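Local coordinates for protein actibind (Aspergillus niger, PDB 3D3Z) that cleaves single-stranded RNA as a secreted fungal ribonuclease of the T2 family, probably with little base specificity and a preference for adenylic acid, at residues A[88-93]-A[146-151]; A[49-54]-A[105-110]. One frame throughout, in Å; residues are numbered along the deposited sequence.

Interaction 1: A[88-93]-A[146-151]; sequences LSYMKE and LFKTLD. With EDO (1,2-ethanediol), chain F.
Y90 carries its CG anti to the backbone N (chi1 -176°), which extends the phenol off helix 85-94 to reach F147 and K148; F147, with CG also anti (chi1 174°), turns its ring to meet it. The approach is by the phenol oxygen: Y90 OH lies 3.4 Å from F147 CD2, in the plane of the F147 ring and at its edge, so this is an edge contact and not a stack. K148 comes from another direction. Its extended chain crosses the phenol at a slant, with CG 3.6 Å from Y90 OH and CE 3.8 Å from Y90 CE1. K148 NZ lies 5.1 Å from the centroid of the Y90 ring, a long cation-pi pair and weak at best. No hydrogen bond joins the segments, and Y90 alone spans them, the nearest CA atoms, those of Y90 and K148, being 11.0 Å apart. Past the contact, L150 N to F147 O closes the type I turn F147-L150, while T149 OG1 and N both donate to L146 O just before it; D151 then caps the next helix. Y90 also stacks on Y94 of its own helix. Other faces of helix 85-94 pack through L88 and M91 on helices 75-81 and 104-116, whereas L146, F147 and L150 rest against strand 29-35, and L146 and L150 also meet strand 195-206.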
ATOM      1  N   LEU A  88      11.809   2.871  10.521  1.00 19.27           N
ATOM      2  CA  LEU A  88      10.956   3.692  11.338  1.00 20.62           C
ATOM      3  C   LEU A  88      11.070   5.196  10.963  1.00 19.80           C
ATOM      4  O   LEU A  88      10.055   5.860  10.863  1.00 18.43           O
ATOM      5  CB  LEU A  88      11.218   3.455  12.828  1.00 19.94           C
ATOM      6  CG  LEU A  88      10.410   4.144  13.923  1.00 22.38           C
ATOM      7  CD1 LEU A  88       8.888   3.922  13.876  1.00 22.92           C
ATOM      8  CD2 LEU A  88      10.984   3.652  15.313  1.00 23.35           C
ATOM      9  N   SER A  89      12.284   5.687  10.712  1.00 19.98           N
ATOM     10  CA  SER A  89      12.544   7.068  10.262  1.00 20.26           C
ATOM     11  C   SER A  89      11.821   7.354   8.928  1.00 19.56           C
ATOM     12  O   SER A  89      11.124   8.381   8.768  1.00 19.61           O
ATOM     13  CB  SER A  89      14.047   7.277  10.039  1.00 20.77           C
ATOM     14  OG  SER A  89      14.756   7.271  11.259  1.00 26.29           O
ATOM     15  N   TYR A  90      11.974   6.419   8.003  1.00 19.24           N
ATOM     16  CA  TYR A  90      11.286   6.485   6.743  1.00 18.92           C
ATOM     17  C   TYR A  90       9.731   6.468   6.933  1.00 17.49           C
ATOM     18  O   TYR A  90       9.011   7.219   6.256  1.00 17.87           O
ATOM     19  CB  TYR A  90      11.752   5.371   5.799  1.00 18.90           C
ATOM     20  CG  TYR A  90      11.140   5.428   4.409  1.00 17.34           C
ATOM     21  CD1 TYR A  90      11.854   5.944   3.335  1.00 18.43           C
ATOM     22  CD2 TYR A  90       9.868   4.891   4.153  1.00 19.76           C
ATOM     23  CE1 TYR A  90      11.292   6.010   2.062  1.00 19.57           C
ATOM     24  CE2 TYR A  90       9.278   4.975   2.880  1.00 17.17           C
ATOM     25  CZ  TYR A  90      10.015   5.524   1.849  1.00 18.30           C
ATOM     26  OH  TYR A  90       9.498   5.585   0.592  1.00 22.12           O
ATOM     27  N   MET A  91       9.204   5.620   7.813  1.00 17.42           N
ATOM     28  CA  MET A  91       7.788   5.631   8.059  1.00 17.52           C
ATOM     29  C   MET A  91       7.236   6.938   8.627  1.00 17.23           C
ATOM     30  O   MET A  91       6.087   7.370   8.292  1.00 16.49           O
ATOM     31  CB  MET A  91       7.387   4.456   8.935  1.00 15.62           C
ATOM     32  CG  MET A  91       7.569   3.096   8.255  1.00 16.77           C
ATOM     33  SD  MET A  91       7.403   1.736   9.416  1.00 17.11           S
ATOM     34  CE  MET A  91       5.883   2.139  10.334  1.00 18.54           C
ATOM     35  N   LYS A  92       8.003   7.564   9.518  1.00 17.11           N
ATOM     36  CA  LYS A  92       7.646   8.880   9.996  1.00 18.67           C
ATOM     37  C   LYS A  92       7.499   9.922   8.876  1.00 17.67           C
ATOM     38  O   LYS A  92       6.608  10.774   8.925  1.00 17.69           O
ATOM     39  CB  LYS A  92       8.688   9.351  11.000  1.00 18.52           C
ATOM     40  CG  LYS A  92       8.587   8.630  12.321  1.00 20.51           C
ATOM     41  CD  LYS A  92       9.742   9.035  13.237  1.00 21.93           C
ATOM     42  CE  LYS A  92       9.789   8.282  14.580  1.00 25.97           C
ATOM     43  NZ  LYS A  92      11.158   8.210  15.241  1.00 27.88           N
ATOM     44  N   GLU A  93       8.344   9.814   7.854  1.00 18.39           N
ATOM     45  CA  GLU A  93       8.357  10.727   6.720  1.00 17.96           C
ATOM     46  C   GLU A  93       7.278  10.405   5.650  1.00 17.85           C
ATOM     47  O   GLU A  93       6.524  11.291   5.246  1.00 16.50           O
ATOM     48  CB  GLU A  93       9.764  10.746   6.092  1.00 18.60           C
ATOM     49  CG  GLU A  93       9.847  11.535   4.809  1.00 18.28           C
ATOM     50  CD  GLU A  93       9.472  13.021   4.942  1.00 19.92           C
ATOM     51  OE1 GLU A  93       9.354  13.528   6.046  1.00 20.65           O
ATOM     52  OE2 GLU A  93       9.247  13.638   3.921  1.00 17.56           O
ATOM     53  N   LEU A 146       7.523  -1.826  -1.733  1.00 19.72           N
ATOM     54  CA  LEU A 146       6.576  -1.735  -2.871  1.00 20.26           C
ATOM     55  C   LEU A 146       6.208  -0.279  -3.173  1.00 20.01           C
ATOM     56  O   LEU A 146       6.248   0.166  -4.328  1.00 21.25           O
ATOM     57  CB  LEU A 146       5.350  -2.543  -2.546  1.00 20.45           C
ATOM     58  CG  LEU A 146       4.427  -2.840  -3.711  1.00 22.03           C
ATOM     59  CD1 LEU A 146       5.129  -3.654  -4.816  1.00 23.62           C
ATOM     60  CD2 LEU A 146       3.235  -3.593  -3.133  1.00 20.80           C
ATOM     61  N   PHE A 147       5.902   0.470  -2.130  1.00 18.83           N
ATOM     62  CA  PHE A 147       5.648   1.920  -2.287  1.00 19.16           C
ATOM     63  C   PHE A 147       6.754   2.626  -3.047  1.00 19.03           C
ATOM     64  O   PHE A 147       6.484   3.466  -3.937  1.00 19.74           O
ATOM     65  CB  PHE A 147       5.484   2.544  -0.917  1.00 17.87           C
ATOM     66  CG  PHE A 147       5.362   4.041  -0.925  1.00 17.28           C
ATOM     67  CD1 PHE A 147       4.197   4.662  -1.312  1.00 18.83           C
ATOM     68  CD2 PHE A 147       6.376   4.811  -0.463  1.00 12.01           C
ATOM     69  CE1 PHE A 147       4.070   6.028  -1.271  1.00 17.39           C
ATOM     70  CE2 PHE A 147       6.291   6.202  -0.413  1.00 17.72           C
ATOM     71  CZ  PHE A 147       5.096   6.833  -0.841  1.00 16.74           C
ATOM     72  N   LYS A 148       8.016   2.307  -2.723  1.00 19.77           N
ATOM     73  CA  LYS A 148       9.146   2.932  -3.429  1.00 19.77           C
ATOM     74  C   LYS A 148       9.083   2.729  -4.942  1.00 19.62           C
ATOM     75  O   LYS A 148       9.633   3.518  -5.699  1.00 20.47           O
ATOM     76  CB  LYS A 148      10.489   2.439  -2.900  1.00 19.48           C
ATOM     77  CG  LYS A 148      10.828   2.995  -1.539  1.00 20.28           C
ATOM     78  CD  LYS A 148      11.959   2.244  -0.952  1.00 21.36           C
ATOM     79  CE  LYS A 148      12.515   2.975   0.186  1.00 21.17           C
ATOM     80  NZ  LYS A 148      13.801   2.375   0.621  1.00 23.17           N
ATOM     81  N   THR A 149       8.416   1.694  -5.389  1.00 19.48           N
ATOM     82  CA  THR A 149       8.388   1.437  -6.817  1.00 21.03           C
ATOM     83  C   THR A 149       7.222   2.178  -7.507  1.00 21.38           C
ATOM     84  O   THR A 149       7.035   2.044  -8.719  1.00 21.43           O
ATOM     85  CB  THR A 149       8.268  -0.079  -7.126  1.00 20.82           C
ATOM     86  OG1 THR A 149       7.010  -0.566  -6.681  1.00 22.09           O
ATOM     87  CG2 THR A 149       9.420  -0.919  -6.481  1.00 20.66           C
ATOM     88  N   LEU A 150       6.411   2.898  -6.730  1.00 21.08           N
ATOM     89  CA  LEU A 150       5.124   3.450  -7.205  1.00 21.38           C
ATOM     90  C   LEU A 150       5.074   4.933  -6.921  1.00 21.76           C
ATOM     91  O   LEU A 150       4.254   5.367  -6.118  1.00 22.96           O
ATOM     92  CB  LEU A 150       3.980   2.734  -6.467  1.00 20.07           C
ATOM     93  CG  LEU A 150       3.799   1.272  -6.820  1.00 18.99           C
ATOM     94  CD1 LEU A 150       2.894   0.581  -5.824  1.00 12.66           C
ATOM     95  CD2 LEU A 150       3.251   1.141  -8.238  1.00 19.00           C
ATOM     96  N   ASP A 151       5.996   5.683  -7.530  1.00 22.71           N
ATOM     97  CA  ASP A 151       6.122   7.116  -7.324  1.00 22.94           C
ATOM     98  C   ASP A 151       5.064   7.834  -8.213  1.00 23.25           C
ATOM     99  O   ASP A 151       5.349   8.314  -9.308  1.00 25.24           O
ATOM    100  CB  ASP A 151       7.537   7.588  -7.621  1.00 22.92           C
ATOM    101  CG  ASP A 151       7.741   9.072  -7.376  1.00 24.38           C
ATOM    102  OD1 ASP A 151       6.808   9.816  -7.001  1.00 26.67           O
ATOM    103  OD2 ASP A 151       8.878   9.529  -7.602  1.00 26.75           O
TER
HETATM  104  C1  EDO F 253       5.680  15.405   8.396  1.00 29.89           C
HETATM  105  O1  EDO F 253       4.398  15.710   7.811  1.00 30.05           O
HETATM  106  C2  EDO F 253       5.988  13.928   8.145  1.00 26.44           C
HETATM  107  O2  EDO F 253       5.764  13.549   6.775  1.00 26.80           O

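Interaction 2: A[49-54]-A[105-110]; sequences TIHGLW and ESFWEH. With D3Z (1-(5-deoxy-beta-L-xylofuranosyl)pyrimidine-2,4(1H,3H)-dione), chain E; PO4 (phosphate ion), chain D.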
ATOM      1  N   THR A  49       2.110   9.799  -0.039  1.00 16.74           N
ATOM      2  CA  THR A  49       2.473   9.015   1.155  1.00 16.81           C
ATOM      3  C   THR A  49       1.731   7.669   1.186  1.00 15.29           C
ATOM      4  O   THR A  49       0.788   7.429   0.434  1.00 16.28           O
ATOM      5  CB  THR A  49       2.172   9.805   2.408  1.00 14.67           C
ATOM      6  OG1 THR A  49       0.827  10.270   2.395  1.00 15.35           O
ATOM      7  CG2 THR A  49       3.098  11.017   2.485  1.00 15.27           C
ATOM      8  N   ILE A  50       2.176   6.785   2.080  1.00 14.90           N
ATOM      9  CA  ILE A  50       1.649   5.459   2.259  1.00 13.30           C
ATOM     10  C   ILE A  50       0.387   5.495   3.101  1.00 13.27           C
ATOM     11  O   ILE A  50       0.302   6.161   4.126  1.00 14.88           O
ATOM     12  CB  ILE A  50       2.666   4.459   3.003  1.00 10.09           C
ATOM     13  CG1 ILE A  50       3.997   4.336   2.205  1.00 13.34           C
ATOM     14  CG2 ILE A  50       1.993   3.095   3.268  1.00 11.80           C
ATOM     15  CD1 ILE A  50       5.232   3.752   2.982  1.00 13.15           C
ATOM     16  N   HIS A  51      -0.600   4.769   2.637  1.00 15.69           N
ATOM     17  CA  HIS A  51      -1.752   4.401   3.431  1.00 15.86           C
ATOM     18  C   HIS A  51      -1.531   2.976   3.993  1.00 16.00           C
ATOM     19  O   HIS A  51      -1.602   2.755   5.179  1.00 14.83           O
ATOM     20  CB  HIS A  51      -3.031   4.495   2.583  1.00 16.11           C
ATOM     21  CG  HIS A  51      -4.315   4.326   3.358  1.00 15.85           C
ATOM     22  ND1 HIS A  51      -5.548   4.542   2.774  1.00 17.05           N
ATOM     23  CD2 HIS A  51      -4.565   4.001   4.652  1.00 18.79           C
ATOM     24  CE1 HIS A  51      -6.499   4.339   3.675  1.00 15.97           C
ATOM     25  NE2 HIS A  51      -5.925   4.034   4.831  1.00 18.87           N
ATOM     26  N   GLY A  52      -1.299   2.028   3.112  1.00 17.30           N
ATOM     27  CA  GLY A  52      -1.063   0.623   3.493  1.00 17.55           C
ATOM     28  C   GLY A  52      -0.827  -0.381   2.382  1.00 17.55           C
ATOM     29  O   GLY A  52      -0.483  -0.031   1.258  1.00 18.09           O
ATOM     30  N   LEU A  53      -1.007  -1.643   2.757  1.00 18.22           N
ATOM     31  CA  LEU A  53      -0.982  -2.800   1.890  1.00 18.92           C
ATOM     32  C   LEU A  53      -2.098  -3.727   2.362  1.00 19.38           C
ATOM     33  O   LEU A  53      -2.096  -4.143   3.503  1.00 20.14           O
ATOM     34  CB  LEU A  53       0.398  -3.489   1.958  1.00 20.29           C
ATOM     35  CG  LEU A  53       0.549  -4.760   1.085  1.00 18.68           C
ATOM     36  CD1 LEU A  53       0.478  -4.449  -0.455  1.00 15.72           C
ATOM     37  CD2 LEU A  53       1.893  -5.469   1.461  1.00 18.82           C
ATOM     38  N   TRP A  54      -3.068  -3.997   1.492  1.00 18.86           N
ATOM     39  CA  TRP A  54      -4.296  -4.664   1.856  1.00 19.68           C
ATOM     40  C   TRP A  54      -4.502  -5.888   1.011  1.00 19.82           C
ATOM     41  O   TRP A  54      -4.443  -5.799  -0.236  1.00 18.54           O
ATOM     42  CB  TRP A  54      -5.538  -3.757   1.629  1.00 19.73           C
ATOM     43  CG  TRP A  54      -5.482  -2.394   2.208  1.00 18.31           C
ATOM     44  CD1 TRP A  54      -4.706  -1.952   3.265  1.00 18.44           C
ATOM     45  CD2 TRP A  54      -6.273  -1.288   1.809  1.00 19.07           C
ATOM     46  NE1 TRP A  54      -4.926  -0.601   3.483  1.00 19.54           N
ATOM     47  CE2 TRP A  54      -5.910  -0.179   2.626  1.00 16.08           C
ATOM     48  CE3 TRP A  54      -7.234  -1.105   0.819  1.00 20.01           C
ATOM     49  CZ2 TRP A  54      -6.477   1.101   2.466  1.00 18.37           C
ATOM     50  CZ3 TRP A  54      -7.817   0.179   0.672  1.00 19.40           C
ATOM     51  CH2 TRP A  54      -7.425   1.261   1.489  1.00 18.43           C
ATOM     52  N   GLU A 105       1.674   6.006  15.557  1.00 16.72           N
ATOM     53  CA  GLU A 105       1.616   4.719  16.215  1.00 16.56           C
ATOM     54  C   GLU A 105       0.260   4.067  16.053  1.00 16.67           C
ATOM     55  O   GLU A 105       0.172   2.890  15.624  1.00 16.35           O
ATOM     56  CB  GLU A 105       1.955   4.870  17.702  1.00 15.71           C
ATOM     57  CG  GLU A 105       1.792   3.600  18.557  1.00 17.92           C
ATOM     58  CD  GLU A 105       2.541   2.350  18.046  1.00 17.03           C
ATOM     59  OE1 GLU A 105       3.653   2.461  17.503  1.00 15.61           O
ATOM     60  OE2 GLU A 105       2.001   1.216  18.190  1.00 20.46           O
ATOM     61  N   SER A 106      -0.803   4.844  16.325  0.70 16.06           N
ATOM     62  CA  SER A 106      -2.186   4.337  16.216  0.70 16.14           C
ATOM     63  C   SER A 106      -2.494   3.928  14.785  0.70 15.04           C
ATOM     64  O   SER A 106      -3.129   2.914  14.563  0.70 14.98           O
ATOM     65  CB  SER A 106      -3.274   5.322  16.728  0.70 16.86           C
ATOM     66  OG  SER A 106      -2.983   6.683  16.402  0.70 17.31           O
ATOM     67  N   PHE A 107      -2.013   4.704  13.827  1.00 15.64           N
ATOM     68  CA  PHE A 107      -2.254   4.455  12.392  1.00 16.13           C
ATOM     69  C   PHE A 107      -1.560   3.160  11.964  1.00 16.18           C
ATOM     70  O   PHE A 107      -2.154   2.307  11.267  1.00 13.50           O
ATOM     71  CB  PHE A 107      -1.713   5.654  11.574  1.00 15.03           C
ATOM     72  CG  PHE A 107      -1.974   5.598  10.077  1.00 15.05           C
ATOM     73  CD1 PHE A 107      -3.003   4.917   9.528  1.00 15.01           C
ATOM     74  CD2 PHE A 107      -1.161   6.299   9.230  1.00 13.93           C
ATOM     75  CE1 PHE A 107      -3.210   4.893   8.139  1.00 16.63           C
ATOM     76  CE2 PHE A 107      -1.360   6.313   7.847  1.00 16.19           C
ATOM     77  CZ  PHE A 107      -2.347   5.594   7.309  1.00 13.86           C
ATOM     78  N   TRP A 108      -0.291   3.018  12.345  1.00 16.30           N
ATOM     79  CA  TRP A 108       0.476   1.788  12.027  1.00 16.93           C
ATOM     80  C   TRP A 108      -0.112   0.533  12.690  1.00 15.76           C
ATOM     81  O   TRP A 108      -0.256  -0.537  12.074  1.00 15.99           O
ATOM     82  CB  TRP A 108       1.950   1.991  12.365  1.00 17.41           C
ATOM     83  CG  TRP A 108       2.574   3.148  11.722  1.00 16.96           C
ATOM     84  CD1 TRP A 108       2.247   3.698  10.489  1.00 16.80           C
ATOM     85  CD2 TRP A 108       3.718   3.880  12.188  1.00 18.50           C
ATOM     86  NE1 TRP A 108       3.092   4.755  10.206  1.00 15.41           N
ATOM     87  CE2 TRP A 108       4.011   4.869  11.214  1.00 18.90           C
ATOM     88  CE3 TRP A 108       4.533   3.786  13.332  1.00 16.94           C
ATOM     89  CZ2 TRP A 108       5.022   5.763  11.369  1.00 17.74           C
ATOM     90  CZ3 TRP A 108       5.565   4.702  13.487  1.00 16.73           C
ATOM     91  CH2 TRP A 108       5.812   5.662  12.499  1.00 17.24           C
ATOM     92  N   GLU A 109      -0.504   0.686  13.964  1.00 16.26           N
ATOM     93  CA  GLU A 109      -1.304  -0.367  14.632  1.00 17.67           C
ATOM     94  C   GLU A 109      -2.491  -0.738  13.791  1.00 17.73           C
ATOM     95  O   GLU A 109      -2.770  -1.922  13.529  1.00 15.00           O
ATOM     96  CB  GLU A 109      -1.788   0.089  16.001  1.00 17.37           C
ATOM     97  CG  GLU A 109      -0.696   0.167  17.065  1.00 19.56           C
ATOM     98  CD  GLU A 109      -1.168   0.886  18.322  1.00 18.97           C
ATOM     99  OE1 GLU A 109      -2.391   0.994  18.455  1.00 24.88           O
ATOM    100  OE2 GLU A 109      -0.323   1.347  19.135  1.00 19.62           O
ATOM    101  N   HIS A 110      -3.258   0.265  13.391  1.00 17.30           N
ATOM    102  CA  HIS A 110      -4.471   0.020  12.573  1.00 16.58           C
ATOM    103  C   HIS A 110      -4.190  -0.780  11.311  1.00 14.65           C
ATOM    104  O   HIS A 110      -4.852  -1.784  11.007  1.00 15.36           O
ATOM    105  CB  HIS A 110      -5.178   1.348  12.241  1.00 15.48           C
ATOM    106  CG  HIS A 110      -6.343   1.191  11.314  1.00 17.45           C
ATOM    107  ND1 HIS A 110      -7.542   0.653  11.718  1.00 20.79           N
ATOM    108  CD2 HIS A 110      -6.481   1.472   9.995  1.00 18.41           C
ATOM    109  CE1 HIS A 110      -8.363   0.580  10.688  1.00 20.09           C
ATOM    110  NE2 HIS A 110      -7.758   1.103   9.634  1.00 16.99           N
TER
HETATM  111  N1  D3Z E 252      -5.990   8.337   8.274  0.50 41.40           N
HETATM  112  C2  D3Z E 252      -4.950   8.432   9.219  0.50 40.68           C
HETATM  113  N3  D3Z E 252      -3.784   8.961   8.860  0.50 40.48           N
HETATM  114  C4  D3Z E 252      -3.560   9.396   7.620  0.50 40.63           C
HETATM  115  C5  D3Z E 252      -4.566   9.304   6.695  0.50 41.14           C
HETATM  116  C6  D3Z E 252      -5.799   8.765   7.036  0.50 41.09           C
HETATM  117  O2  D3Z E 252      -5.099   8.036  10.394  0.50 40.41           O
HETATM  118  O4  D3Z E 252      -2.473   9.903   7.270  0.50 40.47           O
HETATM  119  C1' D3Z E 252      -7.260   7.757   8.629  0.50 41.89           C
HETATM  120  C2' D3Z E 252      -6.976   6.831   9.794  0.50 44.08           C
HETATM  121  O2' D3Z E 252      -7.571   7.357  10.994  0.50 45.72           O
HETATM  122  C3' D3Z E 252      -7.477   5.462   9.370  0.50 43.14           C
HETATM  123  C4' D3Z E 252      -8.074   5.621   7.983  0.50 44.13           C
HETATM  124  O3' D3Z E 252      -6.407   4.534   9.309  0.50 43.55           O
HETATM  125  O4' D3Z E 252      -7.767   6.959   7.545  0.50 44.33           O
HETATM  126  C5' D3Z E 252      -7.505   4.553   7.056  0.50 43.85           C
HETATM  127  P   PO4 D 251      -8.104   1.172   5.911  1.00 20.80           P
HETATM  128  O1  PO4 D 251      -8.901  -0.109   5.616  1.00 19.13           O
HETATM  129  O2  PO4 D 251      -8.476   2.144   4.826  1.00 24.44           O
HETATM  130  O3  PO4 D 251      -6.628   0.845   5.973  1.00 22.57           O
HETATM  131  O4  PO4 D 251      -8.575   1.537   7.294  1.00 18.37           O
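F107 and H51 meet at their rims: F107 CZ lies 3.8 Å from H51 CD2, the centroids are 6.0 Å apart and the planes are turned by 40°, neither ring lying over the other. H51 CG is anti to the backbone N (chi1 -172°), which carries the imidazole to F107 and the bound groups although its CB points away from the helix. F107 CZ also sits 3.6 Å from H51 O, and I50 O meets the phenyl edge, 4.1 Å from F107 CE2, at the classic bulge where H51 and G52 both face T33. This close, buried part is held by van der Waals packing without a hydrogen bond between the segments, and W95 adds an edge-to-face partner to F107. Beyond it, where W54 and H110 are partly exposed, the nucleoside analogue and a phosphate ion, likely a crystallisation additive, lie between the side chains. The uracil lies over one face of F107, with D3Z N3 3.7 Å above the plane and over the ring centre. H110 NE2 donates to PO4 O4 over 2.5 Å at a nearly straight 170°, the oxygen lying at the ring edge. W54 presents a face to the ion, and its NE1 is bonded to E111; H115 and K114 also bind the phosphate. H51 bridges the two sites, its CE1 3.2 Å from PO4 O2 and its CD2 against the base's platform; it is predicted, with E111 and H115, to be an active-site residue. Aromatic contact over F107 and N-H donors around the phosphate are consistent with a site that grips a nucleotide by base and phosphodiester, as expected of a T2 ribonuclease.

The centres of interactions 1 and 2 lie 11 Å apart, and the two contacts touch. Their segments alternate along the chain: strand 49-54, helix segment 88-93, helix segment 105-110, then 146-151. Direct packing ties them at two places: M91 CE and L88 CD1 of interaction 1 lie against the W108 ring of interaction 2, while F147 packs on I50 and T49, its CG 3.4 Å from I50 CG1. Interaction 2 lines the nucleotide site, whereas interaction 1 lies behind it, with the F147 side chain about 8 Å from that of H51. Together the contacts pack helices 85-94, 104-116 and 134-147 round strand 49-56 of the antiparallel sheet, whose H51 belongs to the predicted active site.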